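Local coordinates for protein MgGH51 (Meripilus giganteus, PDB 6ZPV) that probably hydrolyses terminal alpha-L-arabinofuranosyl residues from arabinose-containing glycans, as a fungal GH51 alpha-L-arabinofuranosidase, at residues D416-Y430 against L467-A480. Residues are numbered along the deposited sequence; the frame is centred on the assembly and turned at random.
Sequences DGFQRNGTTYFEGEY and LERNSDIVFAASYA. With NAG (2-acetamido-2-deoxy-beta-D-glucopyranose), chain B; ACT (acetate ion), chain G.
Strands 424-428 and 474-479, the last two parallel strands of the (beta/alpha)8 barrel expected of a GH51 enzyme, pair through Tyr425, Phe426 and Glu427 against Val474, Ala476 and Ala477; helix 454-469 completes the beta-alpha-beta crossover between them. Tyr425 N donates to Ile473 O (2.8 Å) and Glu427 N to Ala476 O (2.9 Å), with a beta bulge shifting the register between these bonds. The lone methyl of Ala476, CB 3.5 Å from Phe426 CD1, is small enough to let the ring pack close.

Polar side chains tie the loop before strand 424-428 to the end of helix 454-469 and the turn after it. Arg469 presents NE and NH2 to the two oxygens of Asp416, NE taking the syn lone pair of OD2 at 2.8 Å. Asn470 ND2 meets OD1 from the opposite face to NH2, well above the carboxylate plane. Replacing Asp416 by an alanine removes the carboxylate and would probably leave the Arg469 guanidinium without this countercharge and Asn470 ND2 without this acceptor.

Arg420, bent at chi2 (61°), turns back so that NE bonds Asp472 OD2 almost straight (179°), while NH2 donates to both Asp472 OD1 and Asn470 OD1, the latter on a lone pair. The flat guanidinium also offers an apolar face, over whose centre sits Ile473 CD1. Farther along, Gly428 CA lies against the Phe426 ring, where a CB would be crowded, and Ser478 OG donates to Gly428 O at 2.9 Å from above the carbonyl plane.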
# COMPACT_ATOMS: atom_id res chain seq x y z
N ASP A 416 8.68 -21.77 -16.88
CA ASP A 416 9.57 -22.94 -17.05
C ASP A 416 10.30 -22.91 -18.40
O ASP A 416 11.44 -23.42 -18.43
CB ASP A 416 8.81 -24.23 -16.89
CG ASP A 416 8.43 -24.45 -15.44
OD1 ASP A 416 7.52 -23.74 -14.92
OD2 ASP A 416 9.04 -25.33 -14.77
N GLY A 417 9.64 -22.47 -19.46
CA GLY A 417 10.25 -22.47 -20.78
C GLY A 417 11.03 -21.22 -21.09
O GLY A 417 11.55 -21.13 -22.24
N PHE A 418 11.12 -20.25 -20.17
CA PHE A 418 11.89 -19.05 -20.46
C PHE A 418 13.36 -19.38 -20.56
O PHE A 418 13.89 -20.30 -19.88
CB PHE A 418 11.75 -17.99 -19.36
CG PHE A 418 10.54 -17.06 -19.47
CD1 PHE A 418 9.25 -17.51 -19.73
CD2 PHE A 418 10.72 -15.70 -19.27
CE1 PHE A 418 8.20 -16.64 -19.87
CE2 PHE A 418 9.65 -14.83 -19.37
CZ PHE A 418 8.39 -15.30 -19.68
N GLN A 419 14.04 -18.63 -21.40
CA GLN A 419 15.51 -18.74 -21.44
C GLN A 419 16.13 -18.23 -20.15
O GLN A 419 15.61 -17.30 -19.54
CB GLN A 419 16.06 -17.93 -22.62
CG GLN A 419 15.57 -18.34 -23.98
CD GLN A 419 15.90 -19.79 -24.30
OE1 GLN A 419 17.07 -20.18 -24.25
NE2 GLN A 419 14.85 -20.56 -24.59
N ARG A 420 17.24 -18.85 -19.76
CA ARG A 420 18.13 -18.46 -18.65
C ARG A 420 19.30 -17.71 -19.31
O ARG A 420 20.29 -18.33 -19.69
CB ARG A 420 18.55 -19.69 -17.85
CG ARG A 420 17.57 -20.03 -16.75
CD ARG A 420 16.14 -20.36 -17.17
NE ARG A 420 15.39 -20.67 -15.96
CZ ARG A 420 14.09 -20.88 -15.93
NH1 ARG A 420 13.35 -20.89 -17.04
NH2 ARG A 420 13.50 -21.10 -14.75
N ASN A 421 19.11 -16.41 -19.58
CA ASN A 421 20.06 -15.59 -20.37
C ASN A 421 20.43 -14.32 -19.60
O ASN A 421 20.81 -13.31 -20.25
CB ASN A 421 19.56 -15.40 -21.81
CG ASN A 421 18.29 -14.64 -21.93
OD1 ASN A 421 17.78 -14.01 -20.93
ND2 ASN A 421 17.77 -14.69 -23.16
N GLY A 422 20.32 -14.36 -18.25
CA GLY A 422 20.75 -13.24 -17.42
C GLY A 422 19.64 -12.28 -17.05
O GLY A 422 19.91 -11.37 -16.25
N THR A 423 18.49 -12.43 -17.65
CA THR A 423 17.36 -11.56 -17.36
C THR A 423 16.62 -12.10 -16.15
O THR A 423 16.42 -13.30 -16.04
CB THR A 423 16.38 -11.51 -18.54
OG1 THR A 423 17.07 -11.42 -19.76
CG2 THR A 423 15.42 -10.36 -18.37
N THR A 424 16.20 -11.23 -15.25
CA THR A 424 15.33 -11.63 -14.17
C THR A 424 13.97 -10.94 -14.33
O THR A 424 13.85 -9.89 -14.95
CB THR A 424 15.97 -11.37 -12.81
OG1 THR A 424 16.21 -9.97 -12.66
CG2 THR A 424 17.21 -12.16 -12.57
N TYR A 425 12.97 -11.53 -13.71
CA TYR A 425 11.56 -11.16 -13.89
C TYR A 425 10.92 -10.85 -12.56
O TYR A 425 11.09 -11.62 -11.57
CB TYR A 425 10.83 -12.24 -14.67
CG TYR A 425 11.37 -12.41 -16.07
CD1 TYR A 425 10.93 -11.60 -17.11
CD2 TYR A 425 12.42 -13.26 -16.37
CE1 TYR A 425 11.48 -11.68 -18.38
CE2 TYR A 425 13.01 -13.35 -17.64
CZ TYR A 425 12.51 -12.54 -18.65
OH TYR A 425 13.02 -12.60 -19.92
N PHE A 426 10.18 -9.77 -12.54
CA PHE A 426 9.42 -9.30 -11.36
C PHE A 426 7.95 -9.45 -11.72
O PHE A 426 7.47 -8.82 -12.68
CB PHE A 426 9.74 -7.82 -11.18
CG PHE A 426 8.98 -7.06 -10.13
CD1 PHE A 426 8.46 -7.68 -9.03
CD2 PHE A 426 8.84 -5.67 -10.24
CE1 PHE A 426 7.82 -6.95 -8.03
CE2 PHE A 426 8.22 -4.93 -9.24
CZ PHE A 426 7.72 -5.59 -8.12
N GLU A 427 7.19 -10.29 -11.00
CA GLU A 427 5.75 -10.39 -11.19
C GLU A 427 5.12 -9.30 -10.31
O GLU A 427 4.66 -9.58 -9.19
CB GLU A 427 5.24 -11.78 -10.86
CG GLU A 427 3.88 -12.06 -11.46
CD GLU A 427 3.86 -12.54 -12.89
OE1 GLU A 427 4.92 -12.80 -13.48
OE2 GLU A 427 2.71 -12.68 -13.46
N GLY A 428 5.19 -8.04 -10.79
CA GLY A 428 4.93 -6.90 -9.92
C GLY A 428 3.49 -6.65 -9.59
O GLY A 428 3.18 -5.89 -8.67
N GLU A 429 2.57 -7.24 -10.38
CA GLU A 429 1.14 -7.23 -10.05
C GLU A 429 0.58 -8.56 -10.55
O GLU A 429 0.69 -8.87 -11.74
CB GLU A 429 0.38 -6.11 -10.79
CG GLU A 429 0.86 -4.71 -10.44
CD GLU A 429 0.22 -3.57 -11.20
OE1 GLU A 429 -0.96 -3.72 -11.66
OE2 GLU A 429 0.89 -2.53 -11.38
N TYR A 430 -0.14 -9.23 -9.68
CA TYR A 430 -0.97 -10.36 -10.12
C TYR A 430 -2.10 -10.54 -9.14
O TYR A 430 -1.96 -10.29 -7.95
CB TYR A 430 -0.17 -11.68 -10.31
CG TYR A 430 0.45 -12.28 -9.07
CD1 TYR A 430 1.59 -11.76 -8.49
CD2 TYR A 430 -0.14 -13.38 -8.46
CE1 TYR A 430 2.14 -12.31 -7.35
CE2 TYR A 430 0.39 -13.93 -7.32
CZ TYR A 430 1.54 -13.42 -6.75
OH TYR A 430 2.07 -14.00 -5.65
N LEU A 467 6.32 -19.75 -9.64
CA LEU A 467 7.24 -18.63 -9.39
C LEU A 467 8.44 -19.13 -8.56
O LEU A 467 9.60 -18.76 -8.83
CB LEU A 467 6.51 -17.49 -8.70
CG LEU A 467 5.35 -16.86 -9.46
CD1 LEU A 467 4.74 -15.75 -8.62
CD2 LEU A 467 5.77 -16.29 -10.80
N GLU A 468 8.15 -19.93 -7.55
CA GLU A 468 9.21 -20.40 -6.66
C GLU A 468 10.11 -21.41 -7.36
O GLU A 468 11.36 -21.34 -7.26
CB GLU A 468 8.59 -20.95 -5.35
CG GLU A 468 9.58 -21.26 -4.28
CD GLU A 468 8.91 -21.55 -2.94
OE1 GLU A 468 8.56 -22.71 -2.72
OE2 GLU A 468 8.75 -20.58 -2.14
N ARG A 469 9.54 -22.36 -8.10
CA ARG A 469 10.38 -23.31 -8.88
C ARG A 469 11.32 -22.55 -9.84
O ARG A 469 12.47 -22.93 -10.03
CB ARG A 469 9.46 -24.26 -9.65
CG ARG A 469 10.25 -25.20 -10.57
CD ARG A 469 9.41 -26.33 -11.20
NE ARG A 469 8.34 -25.80 -12.05
CZ ARG A 469 7.05 -25.67 -11.70
NH1 ARG A 469 6.57 -26.12 -10.55
NH2 ARG A 469 6.21 -25.06 -12.56
N ASN A 470 10.77 -21.50 -10.48
CA ASN A 470 11.50 -20.68 -11.48
C ASN A 470 12.20 -19.48 -10.84
O ASN A 470 12.52 -18.53 -11.58
CB ASN A 470 10.58 -20.28 -12.59
CG ASN A 470 10.07 -21.46 -13.40
OD1 ASN A 470 10.89 -22.07 -14.11
ND2 ASN A 470 8.79 -21.78 -13.28
N SER A 471 12.49 -19.54 -9.54
CA SER A 471 13.10 -18.39 -8.82
C SER A 471 14.59 -18.23 -9.10
O SER A 471 15.20 -17.28 -8.58
CB SER A 471 12.75 -18.40 -7.37
OG SER A 471 13.25 -19.54 -6.69
N ASP A 472 15.16 -19.06 -9.98
CA ASP A 472 16.46 -18.73 -10.57
C ASP A 472 16.34 -17.50 -11.44
O ASP A 472 17.32 -16.74 -11.54
CB ASP A 472 17.04 -19.93 -11.32
CG ASP A 472 16.20 -20.47 -12.46
OD1 ASP A 472 14.96 -20.55 -12.29
OD2 ASP A 472 16.80 -20.87 -13.47
N ILE A 473 15.21 -17.28 -12.10
CA ILE A 473 14.98 -16.09 -12.96
C ILE A 473 13.88 -15.18 -12.39
O ILE A 473 13.89 -13.99 -12.73
CB ILE A 473 14.71 -16.47 -14.42
CG1 ILE A 473 13.40 -17.22 -14.62
CG2 ILE A 473 15.92 -17.14 -15.01
CD1 ILE A 473 12.98 -17.38 -16.08
N VAL A 474 12.90 -15.68 -11.64
CA VAL A 474 11.89 -14.85 -10.99
C VAL A 474 12.47 -14.35 -9.67
O VAL A 474 12.75 -15.19 -8.78
CB VAL A 474 10.57 -15.60 -10.77
CG1 VAL A 474 9.58 -14.67 -10.03
CG2 VAL A 474 9.98 -16.11 -12.06
N PHE A 475 12.71 -13.05 -9.53
CA PHE A 475 13.34 -12.54 -8.33
C PHE A 475 12.38 -11.94 -7.33
O PHE A 475 12.77 -11.74 -6.16
CB PHE A 475 14.49 -11.56 -8.62
CG PHE A 475 14.10 -10.16 -8.99
CD1 PHE A 475 13.65 -9.85 -10.29
CD2 PHE A 475 14.11 -9.14 -8.07
CE1 PHE A 475 13.33 -8.55 -10.66
CE2 PHE A 475 13.80 -7.84 -8.45
CZ PHE A 475 13.39 -7.56 -9.74
N ALA A 476 11.15 -11.62 -7.72
CA ALA A 476 10.23 -10.86 -6.87
C ALA A 476 8.82 -11.04 -7.44
O ALA A 476 8.64 -11.11 -8.67
CB ALA A 476 10.65 -9.40 -6.88
N ALA A 477 7.82 -11.01 -6.56
CA ALA A 477 6.42 -11.20 -6.94
C ALA A 477 5.54 -10.54 -5.89
O ALA A 477 5.74 -10.77 -4.69
CB ALA A 477 6.12 -12.65 -7.07
N SER A 478 4.52 -9.80 -6.34
CA SER A 478 3.58 -9.12 -5.44
C SER A 478 2.17 -9.14 -6.01
O SER A 478 1.92 -8.79 -7.18
CB SER A 478 4.04 -7.67 -5.19
OG SER A 478 4.50 -7.00 -6.35
N TYR A 479 1.22 -9.50 -5.14
CA TYR A 479 -0.22 -9.38 -5.42
C TYR A 479 -0.61 -7.91 -5.58
O TYR A 479 0.01 -7.04 -4.94
CB TYR A 479 -1.00 -10.01 -4.24
CG TYR A 479 -2.50 -10.12 -4.38
CD1 TYR A 479 -3.36 -9.06 -4.18
CD2 TYR A 479 -3.06 -11.35 -4.70
CE1 TYR A 479 -4.73 -9.17 -4.28
CE2 TYR A 479 -4.44 -11.48 -4.77
CZ TYR A 479 -5.29 -10.41 -4.56
OH TYR A 479 -6.67 -10.49 -4.64
N ALA A 480 -1.65 -7.62 -6.34
CA ALA A 480 -2.15 -6.24 -6.35
C ALA A 480 -3.63 -6.18 -6.59
O ALA A 480 -4.15 -7.03 -7.35
CB ALA A 480 -1.43 -5.41 -7.39
C1 NAG B . 16.61 -14.05 -23.60
C2 NAG B . 16.98 -12.90 -24.57
C3 NAG B . 15.83 -12.34 -25.38
C4 NAG B . 14.90 -13.34 -25.97
C5 NAG B . 14.59 -14.36 -24.88
C6 NAG B . 13.77 -15.54 -25.44
C7 NAG B . 19.02 -11.87 -23.71
C8 NAG B . 19.64 -10.84 -22.75
N2 NAG B . 17.72 -11.86 -23.88
O3 NAG B . 16.30 -11.40 -26.38
O4 NAG B . 13.63 -12.83 -26.39
O5 NAG B . 15.74 -14.96 -24.34
O6 NAG B . 14.43 -16.11 -26.58
O7 NAG B . 19.74 -12.62 -24.36
C ACT G . 11.78 -16.00 -22.66
O ACT G . 12.89 -16.23 -22.26
OXT ACT G . 11.09 -16.89 -23.27
CH3 ACT G . 11.20 -14.52 -22.47
O HOH W 1 12.11 -24.68 -14.00
O HOH W 2 3.90 -12.82 -4.09